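Local atomic coordinates of ABC transporter substrate-binding protein (Staphylococcus aureus subsp. aureus NCTC 8325, PDB entry 3UN6), a protein that is of unknown function but binds zinc and probably serves as the substrate-binding component of an ABC-type import system. Residues F249-R254 / V258-H263; L96-K101 / E293-V298; E68-N73 / G85-A90. All blocks are in the same frame, centred on the assembly; numbering follows the deposited sequence.

Interaction 1: F249-R254 / V258-H263; sequences FKMNDR and VDIMTH
With chi1 at -69°, M251 CG sits beside its own backbone N, and bends at chi2 and chi3 then carry the selenium of this selenomethionine to I260. There SE lies 4.2 Å from I260 CG1, the two chains crossing at about a right angle, so that one broad, polarisable atom rests against a single methylene. V258 adds the second meeting point: its CG2, set anti to the carbonyl carbon, comes within 3.3 Å of R254 O. That same oxygen receives the backbone V258 N at 3.2 Å, in a nearly straight bond that forms part of the opening turn of helix 254-264, and it is also hydrogen-bonded to S257 OG.

The contact illustrates a corner between two consecutive helices. A type I beta turn from K250 to D253 links helix 234-250 to the next, and D253, as N-cap of that helix, turns OD1 to K255 N. Helix 48-58 supplies A48 and N49 beside M251 and M51 beside I260, while helix 269-277 covers V258. R254 sends its NE to A276 O.

Polar and apolar forces are thus divided: the cap and the doubly bonded R254 carbonyl define the first turn of the new helix, whereas the buried selenium-to-methylene contact, joining the turn to helix 254-264, is nondirectional van der Waals contact.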
loop_
_atom_site.group_PDB
_atom_site.type_symbol
_atom_site.label_atom_id
_atom_site.label_comp_id
_atom_site.label_asym_id
_atom_site.label_seq_id
_atom_site.Cartn_x
_atom_site.Cartn_y
_atom_site.Cartn_z
ATOM N N PHE A 249 3.983 -4.163 -15.840
ATOM C CA PHE A 249 3.400 -3.776 -17.127
ATOM C C PHE A 249 2.297 -4.741 -17.561
ATOM O O PHE A 249 1.305 -4.312 -18.132
ATOM C CB PHE A 249 4.483 -3.623 -18.184
ATOM C CG PHE A 249 5.401 -2.451 -17.922
ATOM C CD1 PHE A 249 5.006 -1.168 -18.249
ATOM C CD2 PHE A 249 6.642 -2.635 -17.328
ATOM C CE1 PHE A 249 5.839 -0.072 -17.998
ATOM C CE2 PHE A 249 7.484 -1.554 -17.066
ATOM C CZ PHE A 249 7.078 -0.265 -17.405
ATOM N N LYS A 250 2.459 -6.030 -17.289
ATOM C CA LYS A 250 1.378 -7.004 -17.557
ATOM C C LYS A 250 0.077 -6.605 -16.830
ATOM O O LYS A 250 -1.031 -6.809 -17.340
ATOM C CB LYS A 250 1.773 -8.406 -17.063
ATOM C CG LYS A 250 2.396 -9.327 -18.060
ATOM C CD LYS A 250 1.366 -9.762 -19.112
ATOM C CE LYS A 250 1.854 -10.946 -19.915
ATOM N NZ LYS A 250 3.229 -10.724 -20.445
HETATM N N MSE A 251 0.242 -6.032 -15.642
HETATM C CA MSE A 251 -0.869 -5.645 -14.766
HETATM C C MSE A 251 -1.651 -4.420 -15.208
HETATM O O MSE A 251 -2.657 -4.074 -14.580
HETATM C CB MSE A 251 -0.366 -5.459 -13.350
HETATM C CG MSE A 251 0.055 -6.761 -12.670
HETATM SE SE MSE A 251 -1.461 -7.909 -12.105
HETATM C CE MSE A 251 -2.063 -6.921 -10.549
ATOM N N ASN A 252 -1.187 -3.752 -16.256
ATOM C CA ASN A 252 -1.935 -2.640 -16.839
ATOM C C ASN A 252 -3.210 -3.166 -17.470
ATOM O O ASN A 252 -4.255 -2.511 -17.437
ATOM C CB ASN A 252 -1.118 -1.916 -17.913
ATOM C CG ASN A 252 -0.116 -0.950 -17.329
ATOM O OD1 ASN A 252 -0.345 -0.361 -16.267
ATOM N ND2 ASN A 252 0.983 -0.731 -18.051
ATOM N N ASP A 253 -3.109 -4.335 -18.092
ATOM C CA ASP A 253 -4.264 -4.964 -18.662
ATOM C C ASP A 253 -5.204 -5.310 -17.501
ATOM O O ASP A 253 -4.867 -6.143 -16.662
ATOM C CB ASP A 253 -3.865 -6.225 -19.409
ATOM C CG ASP A 253 -5.069 -7.031 -19.859
ATOM O OD1 ASP A 253 -6.196 -6.595 -19.561
ATOM O OD2 ASP A 253 -4.898 -8.096 -20.483
ATOM N N ARG A 254 -6.371 -4.664 -17.451
ATOM C CA ARG A 254 -7.348 -4.909 -16.366
ATOM C C ARG A 254 -7.904 -6.310 -16.204
ATOM O O ARG A 254 -8.219 -6.704 -15.076
ATOM C CB ARG A 254 -8.546 -3.957 -16.421
ATOM C CG ARG A 254 -8.526 -2.908 -15.333
ATOM C CD ARG A 254 -7.624 -1.746 -15.609
ATOM N NE ARG A 254 -7.588 -0.881 -14.429
ATOM C CZ ARG A 254 -7.252 0.402 -14.440
ATOM N NH1 ARG A 254 -7.247 1.089 -13.307
ATOM N NH2 ARG A 254 -6.944 1.009 -15.575
ATOM N N VAL A 258 -7.506 -8.355 -12.434
ATOM C CA VAL A 258 -8.679 -8.959 -11.788
ATOM C C VAL A 258 -8.447 -10.451 -11.607
ATOM O O VAL A 258 -8.600 -10.969 -10.516
ATOM C CB VAL A 258 -10.018 -8.739 -12.592
ATOM C CG1 VAL A 258 -11.163 -9.571 -11.979
ATOM C CG2 VAL A 258 -10.396 -7.227 -12.639
ATOM N N ASP A 259 -8.075 -11.132 -12.689
ATOM C CA ASP A 259 -7.829 -12.587 -12.655
ATOM C C ASP A 259 -6.756 -12.963 -11.609
ATOM O O ASP A 259 -6.919 -13.935 -10.869
ATOM C CB ASP A 259 -7.436 -13.098 -14.053
ATOM C CG ASP A 259 -8.593 -12.994 -15.082
ATOM O OD1 ASP A 259 -9.772 -12.959 -14.674
ATOM O OD2 ASP A 259 -8.309 -12.958 -16.302
ATOM N N ILE A 260 -5.670 -12.201 -11.551
ATOM C CA ILE A 260 -4.635 -12.441 -10.521
ATOM C C ILE A 260 -5.218 -12.377 -9.115
ATOM O O ILE A 260 -5.022 -13.268 -8.305
ATOM C CB ILE A 260 -3.478 -11.417 -10.618
ATOM C CG1 ILE A 260 -2.377 -11.947 -11.541
ATOM C CG2 ILE A 260 -2.861 -11.192 -9.280
ATOM C CD1 ILE A 260 -1.697 -13.257 -11.023
HETATM N N MSE A 261 -5.941 -11.305 -8.834
HETATM C CA MSE A 261 -6.505 -11.113 -7.522
HETATM C C MSE A 261 -7.603 -12.112 -7.147
HETATM O O MSE A 261 -7.632 -12.567 -6.004
HETATM C CB MSE A 261 -7.009 -9.686 -7.371
HETATM C CG MSE A 261 -5.879 -8.672 -7.501
HETATM SE SE MSE A 261 -6.504 -6.930 -7.027
HETATM C CE MSE A 261 -7.691 -6.640 -8.302
ATOM N N THR A 262 -8.486 -12.468 -8.081
ATOM C CA THR A 262 -9.558 -13.410 -7.749
ATOM C C THR A 262 -8.956 -14.722 -7.313
ATOM O O THR A 262 -9.481 -15.417 -6.430
ATOM C CB THR A 262 -10.544 -13.639 -8.914
ATOM O OG1 THR A 262 -9.821 -14.008 -10.095
ATOM C CG2 THR A 262 -11.361 -12.374 -9.192
ATOM N N HIS A 263 -7.837 -15.065 -7.925
ATOM C CA HIS A 263 -7.168 -16.282 -7.583
ATOM C C HIS A 263 -6.669 -16.298 -6.132
ATOM O O HIS A 263 -6.952 -17.233 -5.384
ATOM C CB HIS A 263 -5.993 -16.499 -8.539
ATOM C CG HIS A 263 -5.254 -17.777 -8.291
ATOM N ND1 HIS A 263 -5.605 -18.966 -8.887
ATOM C CD2 HIS A 263 -4.196 -18.055 -7.492
ATOM C CE1 HIS A 263 -4.787 -19.921 -8.479
ATOM N NE2 HIS A 263 -3.924 -19.395 -7.629
#

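Interaction 2: L96-K101 / E293-V298; sequences LAMKSK and EITTLV
M98, a selenomethionine, spans the gap between two helices of a periplasmic-binding-protein fold, the class to which its family assigns this protein. Its SE meets I294 CG2 at 3.7 Å, the two side chains running obliquely to one another. The terminal methyl then reaches further along helix 288-300: M98 CE is 3.9 Å from T295 CG2, approached at about a right angle, and 4.2 Å from V298 CG2, which it faces tip to tip. I294 and T295, with V298 one turn on from I294, therefore receive one long, flexible side chain, and the contact is wholly apolar.

The torsions explain the reach. M98 runs extended through chi2 (161°) and bends at chi3 (62°), which turns CE aside from the line of the chain and toward the methyls of T295 and V298. Such length is needed, because the axes of the two short helical segments approach no closer than 12.2 Å, at a signed crossing angle of -72°.

Beyond this first shell, P306 and F312 also touch M98, and E95, one residue before the segment 96-101, packs on I294 and V298. The zinc site is near without being part of the contact: the side chain of I294 lies about 7 Å from that of C220, one of the zinc ligands. On T295 the two branches divide their work, with CG2 turned to the methyl of M98 while OG1 is hydrogen-bonded to Q292 OE1.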
loop_
_atom_site.group_PDB
_atom_site.type_symbol
_atom_site.label_atom_id
_atom_site.label_comp_id
_atom_site.label_asym_id
_atom_site.label_seq_id
_atom_site.Cartn_x
_atom_site.Cartn_y
_atom_site.Cartn_z
ATOM N N LEU A 96 5.658 3.794 6.982
ATOM C CA LEU A 96 5.986 2.789 8.011
ATOM C C LEU A 96 7.412 2.294 7.815
ATOM O O LEU A 96 8.189 2.171 8.775
ATOM C CB LEU A 96 4.987 1.626 7.924
ATOM C CG LEU A 96 5.076 0.518 8.971
ATOM C CD1 LEU A 96 5.081 1.077 10.406
ATOM C CD2 LEU A 96 3.924 -0.500 8.754
ATOM N N ALA A 97 7.736 1.997 6.561
ATOM C CA ALA A 97 9.090 1.592 6.166
ATOM C C ALA A 97 10.113 2.747 6.402
ATOM O O ALA A 97 11.222 2.521 6.854
ATOM C CB ALA A 97 9.084 1.146 4.699
HETATM N N MSE A 98 9.722 3.984 6.104
HETATM C CA MSE A 98 10.589 5.157 6.341
HETATM C C MSE A 98 10.893 5.347 7.839
HETATM O O MSE A 98 12.008 5.662 8.223
HETATM C CB MSE A 98 9.914 6.429 5.808
HETATM C CG MSE A 98 9.914 6.555 4.294
HETATM SE SE MSE A 98 8.595 7.831 3.591
HETATM C CE MSE A 98 9.305 9.431 4.430
ATOM N N LYS A 99 9.877 5.174 8.678
ATOM C CA LYS A 99 10.027 5.300 10.122
ATOM C C LYS A 99 10.962 4.212 10.631
ATOM O O LYS A 99 11.877 4.487 11.389
ATOM C CB LYS A 99 8.665 5.185 10.808
ATOM C CG LYS A 99 8.717 5.119 12.315
ATOM C CD LYS A 99 9.272 6.379 12.919
ATOM C CE LYS A 99 9.284 6.267 14.442
ATOM N NZ LYS A 99 9.948 7.420 15.108
ATOM N N SER A 100 10.726 2.980 10.198
ATOM C CA SER A 100 11.565 1.860 10.567
ATOM C C SER A 100 13.003 2.181 10.131
ATOM O O SER A 100 13.957 1.975 10.880
ATOM C CB SER A 100 11.046 0.582 9.918
ATOM O OG SER A 100 11.768 -0.540 10.400
ATOM N N LYS A 101 13.157 2.726 8.928
ATOM C CA LYS A 101 14.489 3.128 8.447
ATOM C C LYS A 101 15.106 4.206 9.360
ATOM O O LYS A 101 16.278 4.121 9.728
ATOM C CB LYS A 101 14.409 3.662 7.013
ATOM C CG LYS A 101 15.753 3.908 6.352
ATOM C CD LYS A 101 16.367 2.545 6.019
ATOM C CE LYS A 101 17.775 2.615 5.563
ATOM N NZ LYS A 101 18.325 1.239 5.416
ATOM N N GLU A 293 7.287 14.330 -2.168
ATOM C CA GLU A 293 5.931 14.704 -1.736
ATOM C C GLU A 293 5.597 14.044 -0.401
ATOM O O GLU A 293 4.997 14.674 0.480
ATOM C CB GLU A 293 4.880 14.279 -2.768
ATOM C CG GLU A 293 3.454 14.702 -2.422
ATOM C CD GLU A 293 2.449 14.379 -3.541
ATOM O OE1 GLU A 293 2.353 13.198 -3.964
ATOM O OE2 GLU A 293 1.749 15.319 -3.982
ATOM N N ILE A 294 5.942 12.762 -0.263
ATOM C CA ILE A 294 5.688 12.033 1.004
ATOM C C ILE A 294 6.539 12.587 2.142
ATOM O O ILE A 294 6.036 12.785 3.259
ATOM C CB ILE A 294 5.900 10.503 0.875
ATOM C CG1 ILE A 294 4.905 9.921 -0.155
ATOM C CG2 ILE A 294 5.737 9.784 2.290
ATOM C CD1 ILE A 294 3.428 10.257 0.147
ATOM N N THR A 295 7.810 12.875 1.869
ATOM C CA THR A 295 8.681 13.436 2.920
ATOM C C THR A 295 8.141 14.769 3.425
ATOM O O THR A 295 8.137 15.028 4.629
ATOM C CB THR A 295 10.178 13.572 2.485
ATOM O OG1 THR A 295 10.309 14.470 1.384
ATOM C CG2 THR A 295 10.773 12.200 2.096
ATOM N N THR A 296 7.660 15.596 2.497
ATOM C CA THR A 296 7.115 16.900 2.822
ATOM C C THR A 296 5.936 16.777 3.770
ATOM O O THR A 296 5.855 17.478 4.786
ATOM C CB THR A 296 6.646 17.626 1.544
ATOM O OG1 THR A 296 7.787 18.056 0.802
ATOM C CG2 THR A 296 5.787 18.816 1.894
ATOM N N LEU A 297 5.029 15.873 3.430
ATOM C CA LEU A 297 3.826 15.647 4.207
ATOM C C LEU A 297 4.119 15.035 5.600
ATOM O O LEU A 297 3.508 15.418 6.575
ATOM C CB LEU A 297 2.845 14.773 3.407
ATOM C CG LEU A 297 2.286 15.343 2.090
ATOM C CD1 LEU A 297 1.414 14.300 1.403
ATOM C CD2 LEU A 297 1.476 16.649 2.313
ATOM N N VAL A 298 5.052 14.090 5.673
ATOM C CA VAL A 298 5.473 13.476 6.947
ATOM C C VAL A 298 6.104 14.549 7.846
ATOM O O VAL A 298 5.829 14.615 9.052
ATOM C CB VAL A 298 6.512 12.352 6.683
ATOM C CG1 VAL A 298 7.297 12.000 7.948
ATOM C CG2 VAL A 298 5.838 11.118 6.028
#

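Interaction 3: E68-N73 / G85-A90; sequences ELVKFN and GRIDGA. With PO4 (phosphate ion), chain D.
A beta-alpha-beta crossover brings V70, near the end of strand 66-71, and F72, just beyond it, against I87, just ahead of the parallel strand 89-93. Strand 36-41 lies between the two strands in the sheet. The side chains touch without any hydrogen bond between the segments. I87 CG2 lies 4.1 Å from V70 CB, the branches crossing at a slant. I87 CD1 comes equally near to F72 CE1, reaching the ring obliquely as the two side chains slide past each other in opposite directions. With chi1 at 60°, I87 holds CG1 between its backbone N and carbonyl carbon, leaving CG2 for the valine and the longer arm for the phenylalanine.

Helix 75-83 closes over F72 through D77, L78 and A81, and G85 ends that helix in a Schellman motif. K71 points to the other side of the strand, where its NZ donates to O3 of a phosphate ion at 3.0 Å and, weakly, to O2. K266 NZ shares this ion, probably a guest from the crystallisation liquor. Strand 66-71, helix 75-83 and strand 89-93 thus form a parallel beta-alpha-beta unit, a recurring element of the alpha/beta domains of periplasmic binding proteins.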
loop_
_atom_site.group_PDB
_atom_site.type_symbol
_atom_site.label_atom_id
_atom_site.label_comp_id
_atom_site.label_asym_id
_atom_site.label_seq_id
_atom_site.Cartn_x
_atom_site.Cartn_y
_atom_site.Cartn_z
ATOM N N GLU A 68 8.443 -17.169 -2.115
ATOM C CA GLU A 68 7.441 -17.586 -1.146
ATOM C C GLU A 68 6.747 -16.327 -0.664
ATOM O O GLU A 68 7.404 -15.408 -0.149
ATOM C CB GLU A 68 8.060 -18.342 0.033
ATOM C CG GLU A 68 7.075 -18.545 1.193
ATOM C CD GLU A 68 7.573 -19.502 2.269
ATOM O OE1 GLU A 68 6.977 -19.506 3.376
ATOM O OE2 GLU A 68 8.552 -20.250 2.017
ATOM N N LEU A 69 5.430 -16.271 -0.859
ATOM C CA LEU A 69 4.645 -15.124 -0.437
ATOM C C LEU A 69 4.009 -15.433 0.930
ATOM O O LEU A 69 3.229 -16.369 1.071
ATOM C CB LEU A 69 3.578 -14.811 -1.478
ATOM C CG LEU A 69 4.071 -14.477 -2.885
ATOM C CD1 LEU A 69 2.870 -14.313 -3.810
ATOM C CD2 LEU A 69 4.933 -13.220 -2.898
ATOM N N VAL A 70 4.324 -14.609 1.920
ATOM C CA VAL A 70 3.874 -14.822 3.298
ATOM C C VAL A 70 2.819 -13.755 3.664
ATOM O O VAL A 70 3.124 -12.544 3.699
ATOM C CB VAL A 70 5.095 -14.752 4.251
ATOM C CG1 VAL A 70 4.702 -15.055 5.700
ATOM C CG2 VAL A 70 6.194 -15.712 3.774
ATOM N N LYS A 71 1.595 -14.205 3.952
ATOM C CA LYS A 71 0.463 -13.310 4.234
ATOM C C LYS A 71 0.287 -12.882 5.687
ATOM O O LYS A 71 0.380 -13.700 6.600
ATOM C CB LYS A 71 -0.849 -13.963 3.786
ATOM C CG LYS A 71 -2.040 -13.035 3.894
ATOM C CD LYS A 71 -3.342 -13.662 3.404
ATOM C CE LYS A 71 -3.881 -14.656 4.406
ATOM N NZ LYS A 71 -5.220 -15.124 3.978
ATOM N N PHE A 72 -0.046 -11.609 5.873
ATOM C CA PHE A 72 -0.277 -11.008 7.188
ATOM C C PHE A 72 -1.634 -10.323 7.159
ATOM O O PHE A 72 -2.108 -9.960 6.098
ATOM C CB PHE A 72 0.835 -10.005 7.503
ATOM C CG PHE A 72 2.172 -10.650 7.717
ATOM C CD1 PHE A 72 3.061 -10.807 6.666
ATOM C CD2 PHE A 72 2.510 -11.151 8.960
ATOM C CE1 PHE A 72 4.286 -11.430 6.838
ATOM C CE2 PHE A 72 3.734 -11.783 9.162
ATOM C CZ PHE A 72 4.633 -11.927 8.077
ATOM N N ASN A 73 -2.275 -10.184 8.323
ATOM C CA ASN A 73 -3.598 -9.542 8.423
ATOM C C ASN A 73 -3.510 -8.089 8.896
ATOM O O ASN A 73 -4.492 -7.375 8.862
ATOM C CB ASN A 73 -4.489 -10.280 9.436
ATOM C CG ASN A 73 -4.627 -11.762 9.146
ATOM O OD1 ASN A 73 -4.602 -12.593 10.074
ATOM N ND2 ASN A 73 -4.771 -12.112 7.866
ATOM N N GLY A 85 13.865 -10.545 10.283
ATOM C CA GLY A 85 14.441 -11.381 9.210
ATOM C C GLY A 85 13.697 -12.683 8.883
ATOM O O GLY A 85 14.223 -13.534 8.166
ATOM N N ARG A 86 12.479 -12.847 9.376
ATOM C CA ARG A 86 11.713 -14.044 9.050
ATOM C C ARG A 86 11.172 -13.977 7.603
ATOM O O ARG A 86 10.808 -15.001 7.026
ATOM C CB ARG A 86 10.638 -14.306 10.090
ATOM C CG ARG A 86 11.260 -14.750 11.396
ATOM C CD ARG A 86 10.245 -14.946 12.487
ATOM N NE ARG A 86 10.872 -15.206 13.789
ATOM C CZ ARG A 86 11.354 -16.383 14.190
ATOM N NH1 ARG A 86 11.339 -17.439 13.385
ATOM N NH2 ARG A 86 11.879 -16.497 15.405
ATOM N N ILE A 87 11.131 -12.760 7.050
ATOM C CA ILE A 87 10.873 -12.536 5.639
ATOM C C ILE A 87 12.040 -11.681 5.134
ATOM O O ILE A 87 12.692 -10.972 5.900
ATOM C CB ILE A 87 9.498 -11.894 5.304
ATOM C CG1 ILE A 87 9.343 -10.515 5.960
ATOM C CG2 ILE A 87 8.355 -12.826 5.719
ATOM C CD1 ILE A 87 7.962 -9.893 5.760
ATOM N N ASP A 88 12.334 -11.820 3.852
ATOM C CA ASP A 88 13.447 -11.137 3.186
ATOM C C ASP A 88 13.081 -9.752 2.636
ATOM O O ASP A 88 13.953 -8.958 2.277
ATOM C CB ASP A 88 13.886 -12.022 2.017
ATOM C CG ASP A 88 14.384 -13.366 2.472
ATOM O OD1 ASP A 88 15.418 -13.386 3.199
ATOM O OD2 ASP A 88 13.763 -14.403 2.101
ATOM N N GLY A 89 11.788 -9.509 2.503
ATOM C CA GLY A 89 11.276 -8.253 1.985
ATOM C C GLY A 89 9.772 -8.217 2.145
ATOM O O GLY A 89 9.166 -9.110 2.772
ATOM N N ALA A 90 9.149 -7.198 1.570
ATOM C CA ALA A 90 7.722 -7.025 1.737
ATOM C C ALA A 90 7.155 -5.882 0.918
ATOM O O ALA A 90 7.885 -4.968 0.539
ATOM C CB ALA A 90 7.438 -6.731 3.214
HETATM P P PO4 D . -6.484 -18.403 5.309
HETATM O O1 PO4 D . -7.952 -18.325 4.954
HETATM O O2 PO4 D . -5.677 -18.570 4.047
HETATM O O3 PO4 D . -6.056 -17.129 5.991
HETATM O O4 PO4 D . -6.271 -19.601 6.204
#

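Overall arrangement
Interaction 1 is a buried contact of a turn with the helix after it, and interaction 2 one of two helices; they lie on opposite sides of the chain's centre, about 29 Å apart between centres, and each uses a selenomethionine to reach its partner. Interaction 1 joins neighbours in sequence and adds a backbone bond, whereas interaction 2 relies on side chains alone to unite distant parts of the chain. Interaction 3, partly buried, lies at the edge strand 66-71 and the loop leading into strand 89-93, which runs directly into helix 94-102 of interaction 2. K71 of its first segment also binds a phosphate ion. Helix 48-58 touches both M251 of interaction 1 and L69 of 68-73.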